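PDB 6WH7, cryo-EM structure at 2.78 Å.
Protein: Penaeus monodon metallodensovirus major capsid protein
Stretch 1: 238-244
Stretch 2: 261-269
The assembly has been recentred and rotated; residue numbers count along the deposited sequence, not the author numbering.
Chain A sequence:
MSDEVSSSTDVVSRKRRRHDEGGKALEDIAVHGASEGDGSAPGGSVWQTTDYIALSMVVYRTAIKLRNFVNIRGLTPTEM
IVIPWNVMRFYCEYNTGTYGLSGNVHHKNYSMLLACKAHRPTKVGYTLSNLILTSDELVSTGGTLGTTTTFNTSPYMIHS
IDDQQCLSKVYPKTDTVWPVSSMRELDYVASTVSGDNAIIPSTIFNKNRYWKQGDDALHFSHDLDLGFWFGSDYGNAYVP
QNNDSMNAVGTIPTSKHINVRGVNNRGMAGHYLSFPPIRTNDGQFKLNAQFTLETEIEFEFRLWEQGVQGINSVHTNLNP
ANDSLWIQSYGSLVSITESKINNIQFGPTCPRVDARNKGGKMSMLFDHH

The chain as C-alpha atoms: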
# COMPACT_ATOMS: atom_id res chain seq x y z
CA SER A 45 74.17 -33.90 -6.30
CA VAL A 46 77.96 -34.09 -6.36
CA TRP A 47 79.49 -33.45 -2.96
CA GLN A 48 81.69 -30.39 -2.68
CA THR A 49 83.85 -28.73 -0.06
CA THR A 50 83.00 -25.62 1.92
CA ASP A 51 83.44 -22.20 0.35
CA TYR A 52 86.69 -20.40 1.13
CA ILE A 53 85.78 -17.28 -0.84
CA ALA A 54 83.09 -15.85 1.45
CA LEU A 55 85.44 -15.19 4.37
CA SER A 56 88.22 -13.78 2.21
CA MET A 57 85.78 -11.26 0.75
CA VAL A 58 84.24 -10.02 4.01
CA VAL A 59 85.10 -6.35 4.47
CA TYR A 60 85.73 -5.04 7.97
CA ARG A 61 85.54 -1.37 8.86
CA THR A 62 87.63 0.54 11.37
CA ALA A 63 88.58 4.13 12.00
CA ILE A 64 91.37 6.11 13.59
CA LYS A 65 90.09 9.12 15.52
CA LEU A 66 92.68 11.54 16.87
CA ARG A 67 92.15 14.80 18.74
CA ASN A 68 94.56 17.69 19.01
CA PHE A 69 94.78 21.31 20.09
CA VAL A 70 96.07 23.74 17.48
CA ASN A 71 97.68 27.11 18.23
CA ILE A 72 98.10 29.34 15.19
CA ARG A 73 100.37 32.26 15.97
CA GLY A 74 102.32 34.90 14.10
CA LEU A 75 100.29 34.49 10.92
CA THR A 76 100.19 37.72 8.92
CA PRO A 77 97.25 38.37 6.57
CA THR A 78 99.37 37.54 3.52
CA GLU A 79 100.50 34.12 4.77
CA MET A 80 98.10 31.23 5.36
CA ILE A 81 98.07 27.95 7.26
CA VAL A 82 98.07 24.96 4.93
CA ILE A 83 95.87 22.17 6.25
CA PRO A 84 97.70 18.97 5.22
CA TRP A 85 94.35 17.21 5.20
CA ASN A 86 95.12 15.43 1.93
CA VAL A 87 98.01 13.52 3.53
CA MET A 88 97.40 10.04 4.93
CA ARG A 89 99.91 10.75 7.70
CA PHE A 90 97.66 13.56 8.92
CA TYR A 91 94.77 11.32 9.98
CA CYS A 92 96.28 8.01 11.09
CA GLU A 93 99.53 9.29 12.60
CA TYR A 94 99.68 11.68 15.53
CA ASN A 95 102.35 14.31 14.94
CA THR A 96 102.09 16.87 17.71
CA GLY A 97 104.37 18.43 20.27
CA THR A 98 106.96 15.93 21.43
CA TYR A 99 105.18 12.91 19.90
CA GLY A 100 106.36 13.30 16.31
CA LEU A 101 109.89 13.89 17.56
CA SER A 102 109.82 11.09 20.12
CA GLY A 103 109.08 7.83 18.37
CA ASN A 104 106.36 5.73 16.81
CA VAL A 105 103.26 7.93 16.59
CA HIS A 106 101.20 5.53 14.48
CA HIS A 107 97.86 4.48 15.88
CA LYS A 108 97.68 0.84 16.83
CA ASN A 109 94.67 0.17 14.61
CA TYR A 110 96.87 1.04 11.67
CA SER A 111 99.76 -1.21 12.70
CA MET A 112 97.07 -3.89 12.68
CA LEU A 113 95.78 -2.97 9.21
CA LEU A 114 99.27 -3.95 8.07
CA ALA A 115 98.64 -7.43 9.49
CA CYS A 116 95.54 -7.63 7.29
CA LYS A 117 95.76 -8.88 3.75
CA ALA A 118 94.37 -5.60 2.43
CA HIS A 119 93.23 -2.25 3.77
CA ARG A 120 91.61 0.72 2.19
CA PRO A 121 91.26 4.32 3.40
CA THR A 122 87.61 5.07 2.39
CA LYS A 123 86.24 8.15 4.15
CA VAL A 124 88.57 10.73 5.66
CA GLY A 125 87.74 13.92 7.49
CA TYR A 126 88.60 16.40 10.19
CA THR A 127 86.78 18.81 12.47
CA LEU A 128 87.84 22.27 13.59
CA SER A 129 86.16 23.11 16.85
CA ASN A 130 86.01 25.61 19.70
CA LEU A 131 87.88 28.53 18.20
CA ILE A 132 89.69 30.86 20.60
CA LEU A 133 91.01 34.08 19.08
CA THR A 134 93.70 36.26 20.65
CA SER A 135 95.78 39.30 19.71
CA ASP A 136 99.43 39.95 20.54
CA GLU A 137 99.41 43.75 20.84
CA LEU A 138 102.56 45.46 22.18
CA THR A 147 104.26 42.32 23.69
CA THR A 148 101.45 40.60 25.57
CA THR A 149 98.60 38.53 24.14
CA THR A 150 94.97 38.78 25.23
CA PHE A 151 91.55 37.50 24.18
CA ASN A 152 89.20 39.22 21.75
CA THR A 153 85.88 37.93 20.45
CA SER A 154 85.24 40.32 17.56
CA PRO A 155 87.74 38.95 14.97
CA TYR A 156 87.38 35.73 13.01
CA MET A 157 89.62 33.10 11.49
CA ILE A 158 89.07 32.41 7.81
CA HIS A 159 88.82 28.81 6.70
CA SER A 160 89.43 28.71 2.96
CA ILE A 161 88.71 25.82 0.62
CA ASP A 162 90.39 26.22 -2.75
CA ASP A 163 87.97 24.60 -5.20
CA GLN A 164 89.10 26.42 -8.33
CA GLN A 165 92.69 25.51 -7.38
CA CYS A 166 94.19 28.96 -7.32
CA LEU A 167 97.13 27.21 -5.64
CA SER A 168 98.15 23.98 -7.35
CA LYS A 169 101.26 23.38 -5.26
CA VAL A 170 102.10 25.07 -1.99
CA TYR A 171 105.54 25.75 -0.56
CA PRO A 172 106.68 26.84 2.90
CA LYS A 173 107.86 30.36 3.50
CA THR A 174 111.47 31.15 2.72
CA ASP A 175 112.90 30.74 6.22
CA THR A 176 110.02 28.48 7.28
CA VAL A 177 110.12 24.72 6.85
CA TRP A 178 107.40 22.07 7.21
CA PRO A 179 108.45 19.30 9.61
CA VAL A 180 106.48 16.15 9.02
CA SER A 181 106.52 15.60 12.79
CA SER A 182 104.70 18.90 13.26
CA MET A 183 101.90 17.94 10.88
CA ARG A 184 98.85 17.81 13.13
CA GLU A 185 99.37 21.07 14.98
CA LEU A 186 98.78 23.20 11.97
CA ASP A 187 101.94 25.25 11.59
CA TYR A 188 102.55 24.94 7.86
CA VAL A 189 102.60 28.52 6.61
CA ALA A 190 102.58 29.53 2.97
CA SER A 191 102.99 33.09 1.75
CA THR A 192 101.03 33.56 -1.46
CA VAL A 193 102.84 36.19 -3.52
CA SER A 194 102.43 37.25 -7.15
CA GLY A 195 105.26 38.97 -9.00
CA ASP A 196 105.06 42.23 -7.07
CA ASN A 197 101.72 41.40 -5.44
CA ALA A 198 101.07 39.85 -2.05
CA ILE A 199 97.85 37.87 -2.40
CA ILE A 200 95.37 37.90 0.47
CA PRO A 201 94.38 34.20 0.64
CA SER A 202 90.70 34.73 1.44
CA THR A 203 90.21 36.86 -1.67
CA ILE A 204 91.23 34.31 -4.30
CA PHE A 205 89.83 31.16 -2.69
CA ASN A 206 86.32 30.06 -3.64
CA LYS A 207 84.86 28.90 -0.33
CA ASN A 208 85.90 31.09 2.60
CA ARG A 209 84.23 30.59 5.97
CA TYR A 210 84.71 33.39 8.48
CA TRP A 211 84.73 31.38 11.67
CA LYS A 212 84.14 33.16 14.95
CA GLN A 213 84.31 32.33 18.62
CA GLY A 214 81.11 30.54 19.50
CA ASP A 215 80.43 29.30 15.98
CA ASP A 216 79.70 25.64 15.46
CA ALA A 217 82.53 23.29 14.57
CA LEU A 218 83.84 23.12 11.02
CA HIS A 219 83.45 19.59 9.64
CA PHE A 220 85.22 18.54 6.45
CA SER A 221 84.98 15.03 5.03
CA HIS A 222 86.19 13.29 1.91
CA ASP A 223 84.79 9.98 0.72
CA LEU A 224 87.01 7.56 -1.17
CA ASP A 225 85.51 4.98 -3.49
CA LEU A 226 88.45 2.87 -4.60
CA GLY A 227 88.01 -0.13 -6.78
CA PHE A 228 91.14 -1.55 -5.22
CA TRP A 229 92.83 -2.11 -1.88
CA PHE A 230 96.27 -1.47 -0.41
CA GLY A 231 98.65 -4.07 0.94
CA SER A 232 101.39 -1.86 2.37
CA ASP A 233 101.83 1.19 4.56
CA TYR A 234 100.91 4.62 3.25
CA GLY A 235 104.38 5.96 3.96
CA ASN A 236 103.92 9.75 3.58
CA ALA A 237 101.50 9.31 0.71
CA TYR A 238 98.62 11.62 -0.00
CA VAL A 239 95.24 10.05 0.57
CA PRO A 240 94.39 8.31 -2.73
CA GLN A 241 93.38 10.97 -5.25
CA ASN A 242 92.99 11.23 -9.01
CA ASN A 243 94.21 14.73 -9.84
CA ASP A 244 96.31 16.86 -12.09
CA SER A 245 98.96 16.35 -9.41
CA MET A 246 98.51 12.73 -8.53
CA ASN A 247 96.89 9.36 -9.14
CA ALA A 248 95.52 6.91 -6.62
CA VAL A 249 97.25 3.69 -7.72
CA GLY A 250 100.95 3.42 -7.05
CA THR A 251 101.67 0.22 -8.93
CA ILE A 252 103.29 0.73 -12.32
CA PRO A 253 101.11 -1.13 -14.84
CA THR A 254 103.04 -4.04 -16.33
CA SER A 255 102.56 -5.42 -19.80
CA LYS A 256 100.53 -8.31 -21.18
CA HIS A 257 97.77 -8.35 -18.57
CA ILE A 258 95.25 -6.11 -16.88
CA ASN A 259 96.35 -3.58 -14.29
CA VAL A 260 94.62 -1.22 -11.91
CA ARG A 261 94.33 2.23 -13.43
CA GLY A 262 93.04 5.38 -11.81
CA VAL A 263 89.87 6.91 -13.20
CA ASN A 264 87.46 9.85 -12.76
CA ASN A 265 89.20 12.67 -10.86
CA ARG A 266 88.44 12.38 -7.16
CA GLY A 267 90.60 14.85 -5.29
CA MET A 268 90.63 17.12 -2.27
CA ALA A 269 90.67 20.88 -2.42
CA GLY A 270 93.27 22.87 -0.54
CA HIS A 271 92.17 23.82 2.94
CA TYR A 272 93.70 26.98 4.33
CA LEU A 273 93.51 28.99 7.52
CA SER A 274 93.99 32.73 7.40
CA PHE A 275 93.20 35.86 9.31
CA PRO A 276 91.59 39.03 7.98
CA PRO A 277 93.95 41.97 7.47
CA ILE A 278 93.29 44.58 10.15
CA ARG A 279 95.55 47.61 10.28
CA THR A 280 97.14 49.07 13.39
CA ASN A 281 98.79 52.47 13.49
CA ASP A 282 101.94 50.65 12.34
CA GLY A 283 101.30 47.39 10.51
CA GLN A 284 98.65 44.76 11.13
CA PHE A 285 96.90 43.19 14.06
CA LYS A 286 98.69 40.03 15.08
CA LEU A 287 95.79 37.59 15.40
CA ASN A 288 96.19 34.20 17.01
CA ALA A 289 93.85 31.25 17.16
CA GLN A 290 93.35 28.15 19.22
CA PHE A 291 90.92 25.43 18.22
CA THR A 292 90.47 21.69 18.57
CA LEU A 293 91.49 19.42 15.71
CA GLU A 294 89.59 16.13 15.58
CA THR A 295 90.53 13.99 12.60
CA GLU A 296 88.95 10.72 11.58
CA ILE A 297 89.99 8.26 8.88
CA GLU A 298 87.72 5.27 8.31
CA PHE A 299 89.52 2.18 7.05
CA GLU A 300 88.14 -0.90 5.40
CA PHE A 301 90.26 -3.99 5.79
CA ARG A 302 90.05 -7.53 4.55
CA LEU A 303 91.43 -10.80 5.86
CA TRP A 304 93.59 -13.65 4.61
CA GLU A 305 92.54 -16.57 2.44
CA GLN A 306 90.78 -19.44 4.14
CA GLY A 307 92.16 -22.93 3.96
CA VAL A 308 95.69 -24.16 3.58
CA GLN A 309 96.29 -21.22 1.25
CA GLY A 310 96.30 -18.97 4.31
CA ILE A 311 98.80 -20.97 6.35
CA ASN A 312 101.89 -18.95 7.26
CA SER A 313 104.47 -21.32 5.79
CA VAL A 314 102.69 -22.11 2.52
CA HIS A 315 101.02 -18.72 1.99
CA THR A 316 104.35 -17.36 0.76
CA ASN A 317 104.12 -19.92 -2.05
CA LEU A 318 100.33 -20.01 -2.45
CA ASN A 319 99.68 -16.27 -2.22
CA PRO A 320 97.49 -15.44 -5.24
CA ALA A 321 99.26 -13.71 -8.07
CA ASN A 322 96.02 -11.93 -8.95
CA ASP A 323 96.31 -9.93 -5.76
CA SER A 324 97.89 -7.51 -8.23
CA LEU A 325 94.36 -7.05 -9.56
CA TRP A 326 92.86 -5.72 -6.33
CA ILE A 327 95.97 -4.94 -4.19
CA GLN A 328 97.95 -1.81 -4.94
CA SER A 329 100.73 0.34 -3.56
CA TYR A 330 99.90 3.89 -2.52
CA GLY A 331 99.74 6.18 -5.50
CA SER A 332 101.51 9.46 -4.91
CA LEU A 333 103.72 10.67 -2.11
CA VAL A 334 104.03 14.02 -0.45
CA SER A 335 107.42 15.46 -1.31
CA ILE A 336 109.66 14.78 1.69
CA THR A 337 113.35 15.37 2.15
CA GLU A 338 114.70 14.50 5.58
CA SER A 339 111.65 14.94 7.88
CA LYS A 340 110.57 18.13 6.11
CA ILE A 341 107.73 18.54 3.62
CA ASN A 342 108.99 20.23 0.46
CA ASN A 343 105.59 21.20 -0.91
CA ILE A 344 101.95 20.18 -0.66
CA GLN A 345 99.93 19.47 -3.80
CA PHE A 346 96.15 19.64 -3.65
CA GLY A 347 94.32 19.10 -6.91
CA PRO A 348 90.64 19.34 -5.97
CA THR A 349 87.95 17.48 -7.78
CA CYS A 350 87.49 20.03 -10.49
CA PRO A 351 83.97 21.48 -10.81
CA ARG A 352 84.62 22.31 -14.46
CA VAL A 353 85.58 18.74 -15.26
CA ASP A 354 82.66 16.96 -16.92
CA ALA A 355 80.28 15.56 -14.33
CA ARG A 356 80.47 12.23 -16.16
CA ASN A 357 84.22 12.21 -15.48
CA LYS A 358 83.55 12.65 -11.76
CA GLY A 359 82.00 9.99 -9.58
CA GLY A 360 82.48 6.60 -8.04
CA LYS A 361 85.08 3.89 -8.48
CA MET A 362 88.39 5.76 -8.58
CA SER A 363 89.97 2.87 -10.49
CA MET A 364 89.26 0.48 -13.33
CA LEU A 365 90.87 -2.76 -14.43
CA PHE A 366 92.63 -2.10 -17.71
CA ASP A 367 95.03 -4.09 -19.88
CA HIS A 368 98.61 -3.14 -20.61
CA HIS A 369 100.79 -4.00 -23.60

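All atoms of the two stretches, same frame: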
# COMPACT_ATOMS: atom_id res chain seq x y z
N TYR A 238 99.90 10.95 -0.07
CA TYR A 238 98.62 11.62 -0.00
C TYR A 238 97.52 10.57 0.10
O TYR A 238 97.73 9.40 -0.20
CB TYR A 238 98.38 12.47 -1.25
CG TYR A 238 99.32 13.62 -1.44
CD1 TYR A 238 99.09 14.83 -0.82
CD2 TYR A 238 100.40 13.51 -2.28
CE1 TYR A 238 99.93 15.89 -1.01
CE2 TYR A 238 101.25 14.57 -2.48
CZ TYR A 238 101.00 15.76 -1.84
OH TYR A 238 101.85 16.82 -2.02
N VAL A 239 96.35 11.00 0.55
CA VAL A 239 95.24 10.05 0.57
C VAL A 239 95.00 9.79 -0.91
O VAL A 239 95.25 10.68 -1.73
CB VAL A 239 93.98 10.58 1.26
CG1 VAL A 239 94.31 11.46 2.47
CG2 VAL A 239 93.02 11.17 0.28
N PRO A 240 94.55 8.60 -1.30
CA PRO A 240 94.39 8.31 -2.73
C PRO A 240 93.52 9.34 -3.43
O PRO A 240 92.40 9.62 -3.01
CB PRO A 240 93.75 6.93 -2.72
CG PRO A 240 94.24 6.32 -1.46
CD PRO A 240 94.32 7.41 -0.47
N GLN A 241 94.05 9.91 -4.51
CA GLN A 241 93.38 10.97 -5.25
C GLN A 241 93.74 10.86 -6.71
O GLN A 241 94.88 10.56 -7.05
CB GLN A 241 93.78 12.35 -4.76
CG GLN A 241 93.37 12.68 -3.36
CD GLN A 241 93.93 13.98 -2.91
OE1 GLN A 241 94.88 14.48 -3.48
NE2 GLN A 241 93.38 14.52 -1.86
N ASN A 242 92.78 11.14 -7.57
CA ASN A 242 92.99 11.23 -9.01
C ASN A 242 92.93 12.70 -9.38
O ASN A 242 91.86 13.31 -9.33
CB ASN A 242 91.95 10.41 -9.76
CG ASN A 242 92.16 8.93 -9.61
OD1 ASN A 242 93.28 8.46 -9.44
ND2 ASN A 242 91.08 8.17 -9.64
N ASN A 243 94.07 13.28 -9.74
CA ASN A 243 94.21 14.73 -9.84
C ASN A 243 95.05 15.08 -11.05
O ASN A 243 95.57 14.21 -11.75
CB ASN A 243 94.91 15.31 -8.61
CG ASN A 243 94.09 15.20 -7.38
OD1 ASN A 243 92.88 15.06 -7.44
ND2 ASN A 243 94.73 15.27 -6.24
N ASP A 244 95.22 16.38 -11.26
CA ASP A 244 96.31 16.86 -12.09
C ASP A 244 97.66 16.58 -11.45
O ASP A 244 98.66 16.43 -12.15
CB ASP A 244 96.17 18.36 -12.31
CG ASP A 244 96.04 19.13 -11.02
OD1 ASP A 244 95.74 18.50 -9.99
OD2 ASP A 244 96.29 20.35 -11.01
N ARG A 261 94.07 0.91 -12.89
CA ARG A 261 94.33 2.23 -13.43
C ARG A 261 93.36 3.21 -12.80
O ARG A 261 92.18 2.92 -12.66
CB ARG A 261 94.17 2.23 -14.94
CG ARG A 261 95.04 1.21 -15.64
CD ARG A 261 96.50 1.45 -15.40
NE ARG A 261 96.94 2.75 -15.91
CZ ARG A 261 97.31 2.97 -17.16
NH1 ARG A 261 97.31 1.98 -18.04
NH2 ARG A 261 97.69 4.17 -17.53
N GLY A 262 93.88 4.36 -12.39
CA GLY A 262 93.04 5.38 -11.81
C GLY A 262 92.12 6.03 -12.83
O GLY A 262 92.45 6.16 -14.00
N VAL A 263 90.96 6.44 -12.36
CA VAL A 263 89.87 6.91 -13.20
C VAL A 263 89.08 7.96 -12.44
O VAL A 263 88.97 7.90 -11.21
CB VAL A 263 88.97 5.72 -13.63
CG1 VAL A 263 87.69 6.18 -14.24
CG2 VAL A 263 89.69 4.86 -14.64
N ASN A 264 88.57 8.96 -13.15
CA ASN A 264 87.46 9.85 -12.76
C ASN A 264 87.76 11.08 -11.91
O ASN A 264 86.79 11.70 -11.49
CB ASN A 264 86.32 9.10 -12.05
CG ASN A 264 85.41 8.41 -13.00
OD1 ASN A 264 85.37 8.74 -14.18
ND2 ASN A 264 84.63 7.47 -12.50
N ASN A 265 89.00 11.41 -11.57
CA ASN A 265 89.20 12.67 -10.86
C ASN A 265 88.43 12.78 -9.55
O ASN A 265 87.41 13.46 -9.49
CB ASN A 265 88.83 13.87 -11.72
CG ASN A 265 89.15 15.19 -11.05
OD1 ASN A 265 90.08 15.28 -10.26
ND2 ASN A 265 88.37 16.21 -11.34
N ARG A 266 88.87 12.09 -8.52
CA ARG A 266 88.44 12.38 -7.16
C ARG A 266 89.64 12.97 -6.44
O ARG A 266 90.68 12.33 -6.35
CB ARG A 266 87.93 11.13 -6.45
CG ARG A 266 87.24 11.41 -5.15
CD ARG A 266 86.93 10.12 -4.45
NE ARG A 266 86.00 9.29 -5.20
CZ ARG A 266 84.69 9.33 -5.06
NH1 ARG A 266 84.14 10.15 -4.18
NH2 ARG A 266 83.92 8.54 -5.79
N GLY A 267 89.49 14.19 -5.94
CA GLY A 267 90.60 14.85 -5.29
C GLY A 267 90.07 15.72 -4.17
O GLY A 267 88.87 15.89 -4.01
N MET A 268 90.99 16.26 -3.39
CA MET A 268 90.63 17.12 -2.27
C MET A 268 91.16 18.52 -2.49
O MET A 268 92.32 18.70 -2.84
CB MET A 268 91.14 16.56 -0.95
CG MET A 268 90.43 15.31 -0.57
SD MET A 268 90.66 14.85 1.14
CE MET A 268 92.27 14.23 1.03
N ALA A 269 90.30 19.50 -2.27
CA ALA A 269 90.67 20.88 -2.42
C ALA A 269 91.59 21.31 -1.29
O ALA A 269 91.61 20.72 -0.21
CB ALA A 269 89.43 21.77 -2.46

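A segment without regular structure meets the tail of a strand and the loop that follows it, and most of the organisation comes from backbone atoms and short polar side chains. The contact is modest, burying 411 Å² summed over both sides, and it opens quietly. Tyr238 directs its CA-to-CB bond toward the other stretch yet makes no contact with it.

Val239 makes the first real contact, and it is apolar: CG2 of Val239 lies 3.2 Å from CE of Met268. That is shorter than two methyl carbons normally approach, so it marks crowding there. Met268 gets there by its rotamer, since its CA-to-CB bond leaves sideways and the m, t, m chain then brings the thioether end back to the first stretch. Pro240 makes no contact; its CA-to-CB bond points sideways.

Gln241 has a dual role. Its side chain, m then t, starts sideways but its end comes nearer, placing NE2 of Gln241 3.1 Å from CE of Met268, so the same methyl touches both a valine and an amide. NE2 of Gln241 also sits 3.3 Å from N of Met268, but both are donors and no hydrogen bond links them. Lower on the chain, CG of Gln241 packs 4.0 Å from CA of Gly267. The backbone contributes as well: CA of Gln241 is 3.2 Å from O of Arg266, a CA-H...O contact.

That carbonyl is the hub of the interface. N of Asn242 donates to O of Arg266 at 2.7 Å with an angle of 150°, the better formed of the two hydrogen bonds across the stretches. Asn242 also has the largest covered area of any residue here, 103 Å². Its side chain, with chi1 in m, reaches the loop just past the strand, where ND2 of Asn242 donates to O of Val263 at 2.6 Å; the 120° angle makes this bond weak despite its short length. OD1 of Asn242 lies 3.9 Å from CA of Gly262. An ideal CB on that glycine would point toward stretch 1 and fall 2.7 Å from OD1 of Asn242, a clash, so the absence of a side chain makes room for the amide. On the backbone side, O of Asn242 receives a CA-H...O contact from CA of Asn265 at 3.1 Å, with a favourable angle of 152°.

Asn243 repeats the glycine rule more sharply. Its OD1 approaches CA of Gly267 to 3.1 Å, and an ideal CB there would lie only 2.0 Å from OD1 of Asn243. Within stretch 1, ND2 of Asn243 donates to OE1 of Gln241 at 2.9 Å, a weak hydrogen bond that may help hold the two side chains together, though the position of OE1 of Gln241 is less sure. Asp244 then leaves the contact, touching nothing in stretch 2. The design lesson is economical: one shared carbonyl, one reaching asparagine, and two glycines where amide oxygens need space.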